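Local coordinates for protein oxidoreductase, short chain dehydrogenase/reductase family (Burkholderia thailandensis, PDB 5WJS) that binds the dinucleotide NADH in a Rossmann fold and probably acts as an oxidoreductase of the short-chain dehydrogenase/reductase family, at residues L118-A123 and I168-S173; G208-T213 and M266-D271; L214-V219 and G250-M255. All blocks are in the same frame, centred on the assembly; numbering follows the deposited sequence.

Interaction 1: residues L118-A123 and I168-S173; sequences LVNNAA and IVNLGS. With NAI (1,4-dihydronicotinamide adenine dinucleotide), chain C.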
loop_
_atom_site.group_PDB
_atom_site.type_symbol
_atom_site.label_atom_id
_atom_site.label_comp_id
_atom_site.label_asym_id
_atom_site.label_seq_id
_atom_site.Cartn_x
_atom_site.Cartn_y
_atom_site.Cartn_z
ATOM N N LEU A 118 -1.190 -16.161 3.319
ATOM C CA LEU A 118 -1.629 -16.828 2.094
ATOM C C LEU A 118 -1.676 -15.817 0.957
ATOM O O LEU A 118 -2.320 -14.770 1.084
ATOM C CB LEU A 118 -3.021 -17.467 2.281
ATOM C CG LEU A 118 -3.787 -17.935 1.036
ATOM C CD1 LEU A 118 -3.063 -19.087 0.334
ATOM C CD2 LEU A 118 -5.233 -18.341 1.396
ATOM N N VAL A 119 -1.020 -16.131 -0.157
ATOM C CA VAL A 119 -1.112 -15.322 -1.368
ATOM C C VAL A 119 -1.849 -16.143 -2.416
ATOM O O VAL A 119 -1.301 -17.124 -2.949
ATOM C CB VAL A 119 0.263 -14.880 -1.882
ATOM C CG1 VAL A 119 0.085 -14.016 -3.135
ATOM C CG2 VAL A 119 1.019 -14.121 -0.799
ATOM N N ASN A 120 -3.093 -15.747 -2.709
ATOM C CA ASN A 120 -3.955 -16.443 -3.671
ATOM C C ASN A 120 -3.660 -15.877 -5.052
ATOM O O ASN A 120 -4.267 -14.898 -5.471
ATOM C CB ASN A 120 -5.433 -16.256 -3.330
ATOM C CG ASN A 120 -5.894 -17.115 -2.170
ATOM O OD1 ASN A 120 -5.652 -18.326 -2.122
ATOM N ND2 ASN A 120 -6.596 -16.489 -1.233
ATOM N N ASN A 121 -2.740 -16.505 -5.784
ATOM C CA ASN A 121 -2.211 -15.895 -6.999
ATOM C C ASN A 121 -2.624 -16.584 -8.299
ATOM O O ASN A 121 -2.705 -15.917 -9.331
ATOM C CB ASN A 121 -0.678 -15.837 -6.903
ATOM C CG ASN A 121 -0.006 -15.585 -8.229
ATOM O OD1 ASN A 121 0.197 -14.432 -8.625
ATOM N ND2 ASN A 121 0.390 -16.666 -8.912
ATOM N N ALA A 122 -2.904 -17.885 -8.287
ATOM C CA ALA A 122 -3.108 -18.607 -9.536
ATOM C C ALA A 122 -4.316 -18.080 -10.301
ATOM O O ALA A 122 -5.330 -17.686 -9.715
ATOM C CB ALA A 122 -3.277 -20.102 -9.265
ATOM N N ALA A 123 -4.196 -18.091 -11.626
ATOM C CA ALA A 123 -5.186 -17.531 -12.536
ATOM C C ALA A 123 -4.905 -18.047 -13.940
ATOM O O ALA A 123 -3.839 -18.602 -14.225
ATOM C CB ALA A 123 -5.165 -16.001 -12.528
ATOM N N ILE A 168 -4.157 -12.459 4.327
ATOM C CA ILE A 168 -4.570 -13.146 3.111
ATOM C C ILE A 168 -4.528 -12.125 1.982
ATOM O O ILE A 168 -5.128 -11.052 2.085
ATOM C CB ILE A 168 -5.960 -13.781 3.268
ATOM C CG1 ILE A 168 -5.901 -14.869 4.355
ATOM C CG2 ILE A 168 -6.470 -14.323 1.921
ATOM C CD1 ILE A 168 -7.252 -15.411 4.815
ATOM N N VAL A 169 -3.754 -12.414 0.945
ATOM C CA VAL A 169 -3.589 -11.498 -0.182
ATOM C C VAL A 169 -4.218 -12.172 -1.395
ATOM O O VAL A 169 -3.767 -13.241 -1.835
ATOM C CB VAL A 169 -2.110 -11.133 -0.421
ATOM C CG1 VAL A 169 -1.950 -10.274 -1.674
ATOM C CG2 VAL A 169 -1.516 -10.394 0.793
ATOM N N ASN A 170 -5.281 -11.571 -1.916
ATOM C CA ASN A 170 -5.991 -12.095 -3.075
ATOM C C ASN A 170 -5.581 -11.309 -4.316
ATOM O O ASN A 170 -5.580 -10.078 -4.297
ATOM C CB ASN A 170 -7.500 -12.005 -2.863
ATOM C CG ASN A 170 -7.982 -12.834 -1.678
ATOM O OD1 ASN A 170 -7.399 -13.865 -1.350
ATOM N ND2 ASN A 170 -9.078 -12.393 -1.049
ATOM N N LEU A 171 -5.231 -12.007 -5.388
ATOM C CA LEU A 171 -4.792 -11.325 -6.600
ATOM C C LEU A 171 -6.008 -10.913 -7.429
ATOM O O LEU A 171 -6.789 -11.765 -7.875
ATOM C CB LEU A 171 -3.848 -12.212 -7.410
ATOM C CG LEU A 171 -2.355 -12.046 -7.074
ATOM C CD1 LEU A 171 -1.784 -10.733 -7.655
ATOM C CD2 LEU A 171 -2.091 -12.128 -5.562
ATOM N N GLY A 172 -6.163 -9.614 -7.629
ATOM C CA GLY A 172 -7.160 -9.052 -8.515
ATOM C C GLY A 172 -6.593 -8.794 -9.895
ATOM O O GLY A 172 -5.649 -9.463 -10.336
ATOM N N SER A 173 -7.163 -7.798 -10.581
ATOM C CA SER A 173 -6.736 -7.426 -11.930
ATOM C C SER A 173 -7.285 -6.046 -12.285
ATOM O O SER A 173 -8.435 -5.743 -11.962
ATOM C CB SER A 173 -7.234 -8.449 -12.969
ATOM O OG SER A 173 -6.957 -7.986 -14.286
HETATM P PA NAI C . 0.250 -16.684 -15.234
HETATM O O1A NAI C . -0.866 -17.280 -16.057
HETATM O O2A NAI C . 1.451 -16.237 -16.066
HETATM O O5B NAI C . 0.787 -17.797 -14.132
HETATM C C5B NAI C . -0.169 -18.411 -13.291
HETATM C C4B NAI C . 0.635 -19.489 -12.457
HETATM O O4B NAI C . -0.470 -20.300 -11.717
HETATM C C3B NAI C . 1.241 -20.284 -13.239
HETATM O O3B NAI C . 2.537 -20.759 -12.716
HETATM C C2B NAI C . 0.222 -21.596 -13.400
HETATM O O2B NAI C . 1.040 -22.750 -13.690
HETATM C C1B NAI C . -0.433 -21.713 -12.301
HETATM N N9A NAI C . -1.803 -22.090 -12.717
HETATM C C8A NAI C . -2.705 -21.722 -13.626
HETATM N N7A NAI C . -3.764 -22.540 -13.488
HETATM C C5A NAI C . -3.488 -23.410 -12.506
HETATM C C6A NAI C . -4.235 -24.458 -12.016
HETATM N N6A NAI C . -5.557 -25.152 -12.154
HETATM N N1A NAI C . -3.770 -25.203 -11.019
HETATM C C2A NAI C . -2.533 -24.955 -10.499
HETATM N N3A NAI C . -1.777 -23.917 -11.005
HETATM C C4A NAI C . -2.267 -23.160 -12.015
HETATM O O3 NAI C . -0.364 -15.442 -14.328
HETATM P PN NAI C . 0.465 -14.108 -13.931
HETATM O O1N NAI C . 1.801 -14.454 -13.323
HETATM O O2N NAI C . 0.641 -13.238 -15.107
HETATM O O5D NAI C . -0.479 -13.236 -12.818
HETATM C C5D NAI C . -0.528 -13.668 -11.468
HETATM C C4D NAI C . -1.762 -12.981 -10.798
HETATM O O4D NAI C . -1.795 -11.694 -11.107
HETATM C C3D NAI C . -3.007 -13.585 -11.405
HETATM O O3D NAI C . -3.920 -13.807 -10.411
HETATM C C2D NAI C . -3.499 -12.525 -12.417
HETATM O O2D NAI C . -4.973 -12.626 -12.669
HETATM C C1D NAI C . -3.158 -11.396 -11.869
HETATM N N1N NAI C . -2.917 -10.354 -12.886
HETATM C C2N NAI C . -1.651 -10.326 -13.611
HETATM C C3N NAI C . -1.444 -9.305 -14.763
HETATM C C7N NAI C . -0.130 -9.374 -15.582
HETATM O O7N NAI C . 0.070 -8.585 -16.442
HETATM N N7N NAI C . 0.870 -10.432 -15.281
HETATM C C4N NAI C . -2.452 -8.167 -15.023
HETATM C C5N NAI C . -3.549 -8.053 -13.917
HETATM C C6N NAI C . -3.941 -9.349 -13.178
#
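The carboxamide of N120 donates ND2 to OD1 of N170 at 2.7 Å, a nearly straight bond (169° at the hydrogen) in which the acceptor lies in the plane of the N120 amide. The two asparagines are paired residues of neighbouring parallel strands, stand side by side on the same face of the sheet and hold their amide planes only 26° apart. In both, CG sits beside the backbone N (chi1 -77° in N120), which inclines the two amides the same way and brings donor and acceptor together. ND2 of N170 in turn donates to T197 of helix 184-204, consistent with OD1, not ND2, being turned to N120. Beneath this polar pair runs the backbone ladder: V169 N to L118 O at 2.8 Å, N120 N to V169 O at 2.7 Å, and L171 N to N120 O at 3.0 Å. On the face of the asparagines, the CG2 methyl of I168 lies 3.8 Å from N120 ND2. On the other face, V119 CG1 meets L171 CD2 at 3.8 Å, the two side chains crossing at a slant and both lying against F53 of helix 48-59. Past N120 the strands part, and their ends border the ribose next to the nicotinamide: N121 O accepts a hydrogen bond from O3D of the dinucleotide at 2.7 Å, while A123 CB and L171 CB also approach that hydroxyl. L171 O receives the amine of K190, which also hydrogen-bonds the cofactor. These are two central strands of the Rossmann fold; the first ends in the N-N-A segment of short-chain dehydrogenases/reductases, and their C-terminal ends border the cofactor cleft.

Interaction 2: residues G208-T213 and M266-D271; sequences GIRVNT and MITAQD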
loop_
_atom_site.group_PDB
_atom_site.type_symbol
_atom_site.label_atom_id
_atom_site.label_comp_id
_atom_site.label_asym_id
_atom_site.label_seq_id
_atom_site.Cartn_x
_atom_site.Cartn_y
_atom_site.Cartn_z
ATOM N N GLY A 208 -7.934 -10.832 14.023
ATOM C CA GLY A 208 -6.655 -10.301 13.603
ATOM C C GLY A 208 -6.211 -10.733 12.221
ATOM O O GLY A 208 -5.028 -10.591 11.886
ATOM N N ILE A 209 -7.124 -11.252 11.407
ATOM C CA ILE A 209 -6.815 -11.672 10.044
ATOM C C ILE A 209 -7.145 -10.529 9.089
ATOM O O ILE A 209 -8.303 -10.106 8.997
ATOM C CB ILE A 209 -7.605 -12.931 9.668
ATOM C CG1 ILE A 209 -7.233 -14.076 10.594
ATOM C CG2 ILE A 209 -7.376 -13.293 8.199
ATOM C CD1 ILE A 209 -8.228 -15.260 10.552
ATOM N N ARG A 210 -6.134 -10.017 8.391
ATOM C CA ARG A 210 -6.369 -9.057 7.322
ATOM C C ARG A 210 -6.584 -9.777 5.996
ATOM O O ARG A 210 -5.993 -10.828 5.724
ATOM C CB ARG A 210 -5.206 -8.085 7.161
ATOM C CG ARG A 210 -4.784 -7.388 8.414
ATOM C CD ARG A 210 -3.286 -7.211 8.341
ATOM N NE ARG A 210 -2.579 -8.092 9.234
ATOM C CZ ARG A 210 -1.282 -8.380 9.157
ATOM N NH1 ARG A 210 -0.516 -7.888 8.190
ATOM N NH2 ARG A 210 -0.755 -9.174 10.064
ATOM N N VAL A 211 -7.443 -9.193 5.169
ATOM C CA VAL A 211 -7.711 -9.695 3.829
ATOM C C VAL A 211 -7.682 -8.498 2.885
ATOM O O VAL A 211 -8.393 -7.508 3.103
ATOM C CB VAL A 211 -9.057 -10.436 3.741
ATOM C CG1 VAL A 211 -9.183 -11.162 2.384
ATOM C CG2 VAL A 211 -9.230 -11.421 4.905
ATOM N N ASN A 212 -6.844 -8.576 1.858
ATOM C CA ASN A 212 -6.669 -7.488 0.908
ATOM C C ASN A 212 -6.617 -8.057 -0.499
ATOM O O ASN A 212 -6.215 -9.208 -0.709
ATOM C CB ASN A 212 -5.386 -6.686 1.181
ATOM C CG ASN A 212 -5.462 -5.892 2.464
ATOM O OD1 ASN A 212 -6.249 -4.947 2.564
ATOM N ND2 ASN A 212 -4.629 -6.264 3.461
ATOM N N THR A 213 -7.040 -7.242 -1.459
ATOM C CA THR A 213 -6.855 -7.540 -2.872
ATOM C C THR A 213 -5.630 -6.794 -3.374
ATOM O O THR A 213 -5.509 -5.576 -3.189
ATOM C CB THR A 213 -8.083 -7.149 -3.698
ATOM O OG1 THR A 213 -9.233 -7.792 -3.148
ATOM C CG2 THR A 213 -7.916 -7.603 -5.170
ATOM N N MET A 266 -2.989 -2.958 10.267
ATOM C CA MET A 266 -4.320 -2.346 10.209
ATOM C C MET A 266 -4.807 -2.083 8.784
ATOM O O MET A 266 -5.827 -1.411 8.597
ATOM C CB MET A 266 -4.356 -1.046 11.023
ATOM C CG MET A 266 -4.327 -1.260 12.557
ATOM S SD MET A 266 -5.747 -2.201 13.158
ATOM C CE MET A 266 -7.003 -0.921 13.216
ATOM N N ILE A 267 -4.112 -2.587 7.772
ATOM C CA ILE A 267 -4.588 -2.490 6.399
ATOM C C ILE A 267 -5.384 -3.751 6.080
ATOM O O ILE A 267 -4.833 -4.859 6.072
ATOM C CB ILE A 267 -3.427 -2.303 5.410
ATOM C CG1 ILE A 267 -2.684 -1.007 5.717
ATOM C CG2 ILE A 267 -3.962 -2.303 3.964
ATOM C CD1 ILE A 267 -1.414 -0.830 4.926
ATOM N N THR A 268 -6.682 -3.587 5.828
ATOM C CA THR A 268 -7.521 -4.718 5.462
ATOM C C THR A 268 -8.687 -4.207 4.627
ATOM O O THR A 268 -9.048 -3.024 4.688
ATOM C CB THR A 268 -8.027 -5.480 6.706
ATOM O OG1 THR A 268 -8.578 -6.737 6.305
ATOM C CG2 THR A 268 -9.132 -4.665 7.438
ATOM N N ALA A 269 -9.269 -5.118 3.838
ATOM C CA ALA A 269 -10.394 -4.833 2.947
ATOM C C ALA A 269 -10.038 -3.877 1.808
ATOM O O ALA A 269 -10.935 -3.270 1.210
ATOM C CB ALA A 269 -11.600 -4.278 3.718
ATOM N N GLN A 270 -8.759 -3.742 1.460
ATOM C CA GLN A 270 -8.347 -2.769 0.456
ATOM C C GLN A 270 -8.152 -3.407 -0.925
ATOM O O GLN A 270 -7.972 -4.619 -1.070
ATOM C CB GLN A 270 -7.061 -2.062 0.897
ATOM C CG GLN A 270 -7.234 -1.240 2.208
ATOM C CD GLN A 270 -8.483 -0.389 2.207
ATOM O OE1 GLN A 270 -8.671 0.443 1.319
ATOM N NE2 GLN A 270 -9.346 -0.583 3.208
ATOM N N ASP A 271 -8.211 -2.555 -1.946
ATOM C CA ASP A 271 -7.784 -2.865 -3.311
ATOM C C ASP A 271 -6.466 -2.145 -3.487
ATOM O O ASP A 271 -6.437 -0.934 -3.740
ATOM C CB ASP A 271 -8.814 -2.414 -4.341
ATOM C CG ASP A 271 -10.131 -3.131 -4.167
ATOM O OD1 ASP A 271 -10.237 -4.298 -4.602
ATOM O OD2 ASP A 271 -11.035 -2.540 -3.545
HETATM O O HOH W 1 -9.838 -7.956 8.400
HETATM O O HOH W 2 -10.999 -5.915 -2.810
#
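The hydroxyl oxygen OG1 of T268 is held by two partners: it accepts V211 N at 2.9 Å and donates to a water that in turn donates to I209 O. The hydroxyl thus takes the place a backbone carbonyl would have in a regular strand. The carboxamide of N212 meets the backbone of 266-271 at both ends. Its OD1 accepts the N-H of Q270 at 3.0 Å, on a lone pair in the carbonyl plane, and its ND2 donates to I267 O, also at 3.0 Å. That second bond is straight at the hydrogen (174°), yet the donor stands well above the plane of the I267 carbonyl, 55° out of it. With CG beside its own backbone N (chi1 -69°), N212 turns its amide toward the loop. Backbone bonds follow, A269 N to V211 O at 2.6 Å and T213 N to Q270 O at 2.8 Å, the latter leading into the parallel pairing of T213 with D271. Between those two side chains, which point the same way, a second water joins T213 OG1 to D271 OD1; the hydroxyl also bonds T197, and D271 OD2 receives Q194. Nearer the start of the strand, CB and CG of R210 each lie 3.4 Å from I267 O. Packing from the second subunit, including its G276 against T268 and its V273 against Q270, places this edge of the sheet at the dimer interface. The chemistry implies that side chains stand in for main-chain partners where the loop is irregular, and that ordinary parallel pairing takes over as strand 271-274 begins.

Interaction 3: residues L214-V219 and G250-M255; sequences LVPGWV and GDLARM. With NAI (1,4-dihydronicotinamide adenine dinucleotide), chain C.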
loop_
_atom_site.group_PDB
_atom_site.type_symbol
_atom_site.label_atom_id
_atom_site.label_comp_id
_atom_site.label_asym_id
_atom_site.label_seq_id
_atom_site.Cartn_x
_atom_site.Cartn_y
_atom_site.Cartn_z
ATOM N N LEU A 214 -4.715 -7.528 -3.978
ATOM C CA LEU A 214 -3.534 -6.949 -4.598
ATOM C C LEU A 214 -3.813 -6.911 -6.093
ATOM O O LEU A 214 -4.045 -7.956 -6.702
ATOM C CB LEU A 214 -2.285 -7.784 -4.278
ATOM C CG LEU A 214 -0.947 -7.349 -4.874
ATOM C CD1 LEU A 214 -0.628 -5.919 -4.441
ATOM C CD2 LEU A 214 0.188 -8.316 -4.470
ATOM N N VAL A 215 -3.787 -5.718 -6.678
ATOM C CA VAL A 215 -4.225 -5.522 -8.061
ATOM C C VAL A 215 -3.031 -5.126 -8.932
ATOM O O VAL A 215 -2.573 -3.978 -8.866
ATOM C CB VAL A 215 -5.338 -4.462 -8.135
ATOM C CG1 VAL A 215 -5.919 -4.401 -9.551
ATOM C CG2 VAL A 215 -6.443 -4.755 -7.096
ATOM N N PRO A 216 -2.482 -6.027 -9.742
ATOM C CA PRO A 216 -1.383 -5.636 -10.634
ATOM C C PRO A 216 -1.885 -4.942 -11.888
ATOM O O PRO A 216 -3.003 -5.178 -12.364
ATOM C CB PRO A 216 -0.715 -6.973 -11.001
ATOM C CG PRO A 216 -1.556 -8.083 -10.332
ATOM C CD PRO A 216 -2.860 -7.435 -9.920
ATOM N N GLY A 217 -1.020 -4.089 -12.439
ATOM C CA GLY A 217 -1.179 -3.614 -13.800
ATOM C C GLY A 217 -0.676 -4.649 -14.782
ATOM O O GLY A 217 -0.635 -5.853 -14.494
ATOM N N TRP A 218 -0.281 -4.183 -15.964
ATOM C CA TRP A 218 0.268 -5.089 -16.968
ATOM C C TRP A 218 1.723 -5.375 -16.603
ATOM O O TRP A 218 2.624 -4.582 -16.886
ATOM C CB TRP A 218 0.136 -4.499 -18.366
ATOM C CG TRP A 218 0.273 -5.524 -19.430
ATOM C CD1 TRP A 218 0.659 -6.826 -19.270
ATOM C CD2 TRP A 218 0.013 -5.351 -20.826
ATOM N NE1 TRP A 218 0.667 -7.471 -20.484
ATOM C CE2 TRP A 218 0.273 -6.589 -21.456
ATOM C CE3 TRP A 218 -0.422 -4.275 -21.605
ATOM C CZ2 TRP A 218 0.120 -6.775 -22.833
ATOM C CZ3 TRP A 218 -0.567 -4.457 -22.970
ATOM C CH2 TRP A 218 -0.296 -5.700 -23.571
ATOM N N VAL A 219 1.954 -6.516 -15.969
ATOM C CA VAL A 219 3.271 -6.867 -15.452
ATOM C C VAL A 219 4.040 -7.624 -16.522
ATOM O O VAL A 219 3.520 -8.573 -17.119
ATOM C CB VAL A 219 3.148 -7.706 -14.172
ATOM C CG1 VAL A 219 4.530 -8.010 -13.607
ATOM C CG2 VAL A 219 2.277 -6.988 -13.164
ATOM N N GLY A 250 8.662 -7.887 -9.428
ATOM C CA GLY A 250 9.137 -7.441 -8.130
ATOM C C GLY A 250 8.372 -6.255 -7.564
ATOM O O GLY A 250 8.288 -6.098 -6.344
ATOM N N ASP A 251 7.826 -5.397 -8.433
ATOM C CA ASP A 251 6.980 -4.307 -7.952
ATOM C C ASP A 251 5.799 -4.855 -7.171
ATOM O O ASP A 251 5.433 -4.327 -6.112
ATOM C CB ASP A 251 6.492 -3.455 -9.126
ATOM C CG ASP A 251 7.611 -2.682 -9.792
ATOM O OD1 ASP A 251 8.267 -1.882 -9.097
ATOM O OD2 ASP A 251 7.842 -2.876 -11.007
ATOM N N LEU A 252 5.191 -5.926 -7.685
ATOM C CA LEU A 252 4.063 -6.544 -7.001
ATOM C C LEU A 252 4.522 -7.321 -5.781
ATOM O O LEU A 252 3.835 -7.325 -4.755
ATOM C CB LEU A 252 3.309 -7.473 -7.955
ATOM C CG LEU A 252 2.164 -6.843 -8.749
ATOM C CD1 LEU A 252 1.086 -6.331 -7.784
ATOM C CD2 LEU A 252 2.675 -5.721 -9.663
ATOM N N ALA A 253 5.667 -8.016 -5.887
ATOM C CA ALA A 253 6.130 -8.854 -4.787
ATOM C C ALA A 253 6.463 -8.019 -3.553
ATOM O O ALA A 253 6.126 -8.410 -2.431
ATOM C CB ALA A 253 7.351 -9.676 -5.222
ATOM N N ARG A 254 7.115 -6.863 -3.737
ATOM C CA ARG A 254 7.435 -6.025 -2.585
ATOM C C ARG A 254 6.174 -5.552 -1.875
ATOM O O ARG A 254 6.149 -5.477 -0.643
ATOM C CB ARG A 254 8.308 -4.842 -3.010
ATOM C CG ARG A 254 9.744 -5.280 -3.413
ATOM C CD ARG A 254 10.669 -4.099 -3.624
ATOM N NE ARG A 254 10.130 -3.131 -4.580
ATOM C CZ ARG A 254 10.331 -3.174 -5.897
ATOM N NH1 ARG A 254 11.065 -4.149 -6.431
ATOM N NH2 ARG A 254 9.795 -2.239 -6.683
ATOM N N MET A 255 5.110 -5.246 -2.627
ATOM C CA MET A 255 3.854 -4.864 -1.990
ATOM C C MET A 255 3.269 -6.024 -1.195
ATOM O O MET A 255 2.726 -5.824 -0.099
ATOM C CB MET A 255 2.851 -4.376 -3.035
ATOM C CG MET A 255 1.587 -3.691 -2.434
ATOM S SD MET A 255 2.008 -2.081 -1.706
ATOM C CE MET A 255 1.810 -2.427 0.045
HETATM P PA NAI C . 0.250 -16.684 -15.234
HETATM O O1A NAI C . -0.866 -17.280 -16.057
HETATM O O2A NAI C . 1.451 -16.237 -16.066
HETATM O O5B NAI C . 0.787 -17.797 -14.132
HETATM C C5B NAI C . -0.169 -18.411 -13.291
HETATM C C4B NAI C . 0.635 -19.489 -12.457
HETATM O O4B NAI C . -0.470 -20.300 -11.717
HETATM C C3B NAI C . 1.241 -20.284 -13.239
HETATM O O3B NAI C . 2.537 -20.759 -12.716
HETATM C C2B NAI C . 0.222 -21.596 -13.400
HETATM O O2B NAI C . 1.040 -22.750 -13.690
HETATM C C1B NAI C . -0.433 -21.713 -12.301
HETATM N N9A NAI C . -1.803 -22.090 -12.717
HETATM C C8A NAI C . -2.705 -21.722 -13.626
HETATM N N7A NAI C . -3.764 -22.540 -13.488
HETATM C C5A NAI C . -3.488 -23.410 -12.506
HETATM C C6A NAI C . -4.235 -24.458 -12.016
HETATM N N6A NAI C . -5.557 -25.152 -12.154
HETATM N N1A NAI C . -3.770 -25.203 -11.019
HETATM C C2A NAI C . -2.533 -24.955 -10.499
HETATM N N3A NAI C . -1.777 -23.917 -11.005
HETATM C C4A NAI C . -2.267 -23.160 -12.015
HETATM O O3 NAI C . -0.364 -15.442 -14.328
HETATM P PN NAI C . 0.465 -14.108 -13.931
HETATM O O1N NAI C . 1.801 -14.454 -13.323
HETATM O O2N NAI C . 0.641 -13.238 -15.107
HETATM O O5D NAI C . -0.479 -13.236 -12.818
HETATM C C5D NAI C . -0.528 -13.668 -11.468
HETATM C C4D NAI C . -1.762 -12.981 -10.798
HETATM O O4D NAI C . -1.795 -11.694 -11.107
HETATM C C3D NAI C . -3.007 -13.585 -11.405
HETATM O O3D NAI C . -3.920 -13.807 -10.411
HETATM C C2D NAI C . -3.499 -12.525 -12.417
HETATM O O2D NAI C . -4.973 -12.626 -12.669
HETATM C C1D NAI C . -3.158 -11.396 -11.869
HETATM N N1N NAI C . -2.917 -10.354 -12.886
HETATM C C2N NAI C . -1.651 -10.326 -13.611
HETATM C C3N NAI C . -1.444 -9.305 -14.763
HETATM C C7N NAI C . -0.130 -9.374 -15.582
HETATM O O7N NAI C . 0.070 -8.585 -16.442
HETATM N N7N NAI C . 0.870 -10.432 -15.281
HETATM C C4N NAI C . -2.452 -8.167 -15.023
HETATM C C5N NAI C . -3.549 -8.053 -13.917
HETATM C C6N NAI C . -3.941 -9.349 -13.178
#
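Strand-to-helix packing of the Rossmann fold brings L252 of helix 249-260 against the end of strand 209-216 and the loop after it, where its side chain meets L214, P216 and V219. The two short segments run almost antiparallel, at 170°, with their axes 9.6 Å apart. L252 divides its branches: CD1 rests 3.7 Å from CG of L214, whereas CD2 turns to the CG2 methyl of V219, likewise at 3.7 Å. CB of P216 lies 3.7 Å from both CG and CD1 of L252. One turn further along the helix, M255 CG lies 3.7 Å from CD1 of L214; its chi1 of -169° sets CG opposite the backbone N, and the chain then bends so that its end leads away from the strand. No hydrogen bond joins the two segments, and the contact is wholly apolar. It belongs to the helical layer on one side of the parallel sheet, since L214 and V219 also touch F53 and I49 of helix 48-59, and V274 of strand 271-274 extends the surface beneath L252 and M255. The strand ends in the P-G segment (P216-G217) of short-chain dehydrogenases, and here the nicotinamide is held. V219 N donates to the carboxamide oxygen O7N of the dinucleotide at 2.8 Å. P216 CG lies near the ring nitrogen N1N, and G217 O approaches C4N to 3.0 Å. V219 thus faces both ways, its backbone N-H holding the cofactor amide while its CG2 methyl packs on the helix. Also on this helix, D251 and R254 form a salt bridge, and both reach the second subunit, D251 through a salt bridge with its R265.

Strands 166-171 and 209-216 are neighbours in one parallel sheet, and this ties the three contacts together. Interaction 1 passes into interaction 2 through two probable backbone hydrogen bonds, N170 N to N212 O and I168 N to R210 O, each 2.8 Å. It passes into interaction 3 through N170 O to L214 N at 2.7 Å and G172 N to L214 O at 2.8 Å. Interactions 2 and 3 share strand 209-216, their centres 16 Å apart, and both touch the second subunit. The dinucleotide bridges interactions 1 and 3, its ribose at the former and its carboxamide at the latter, whereas T213 in interaction 2 has its side chain about 9 Å from it.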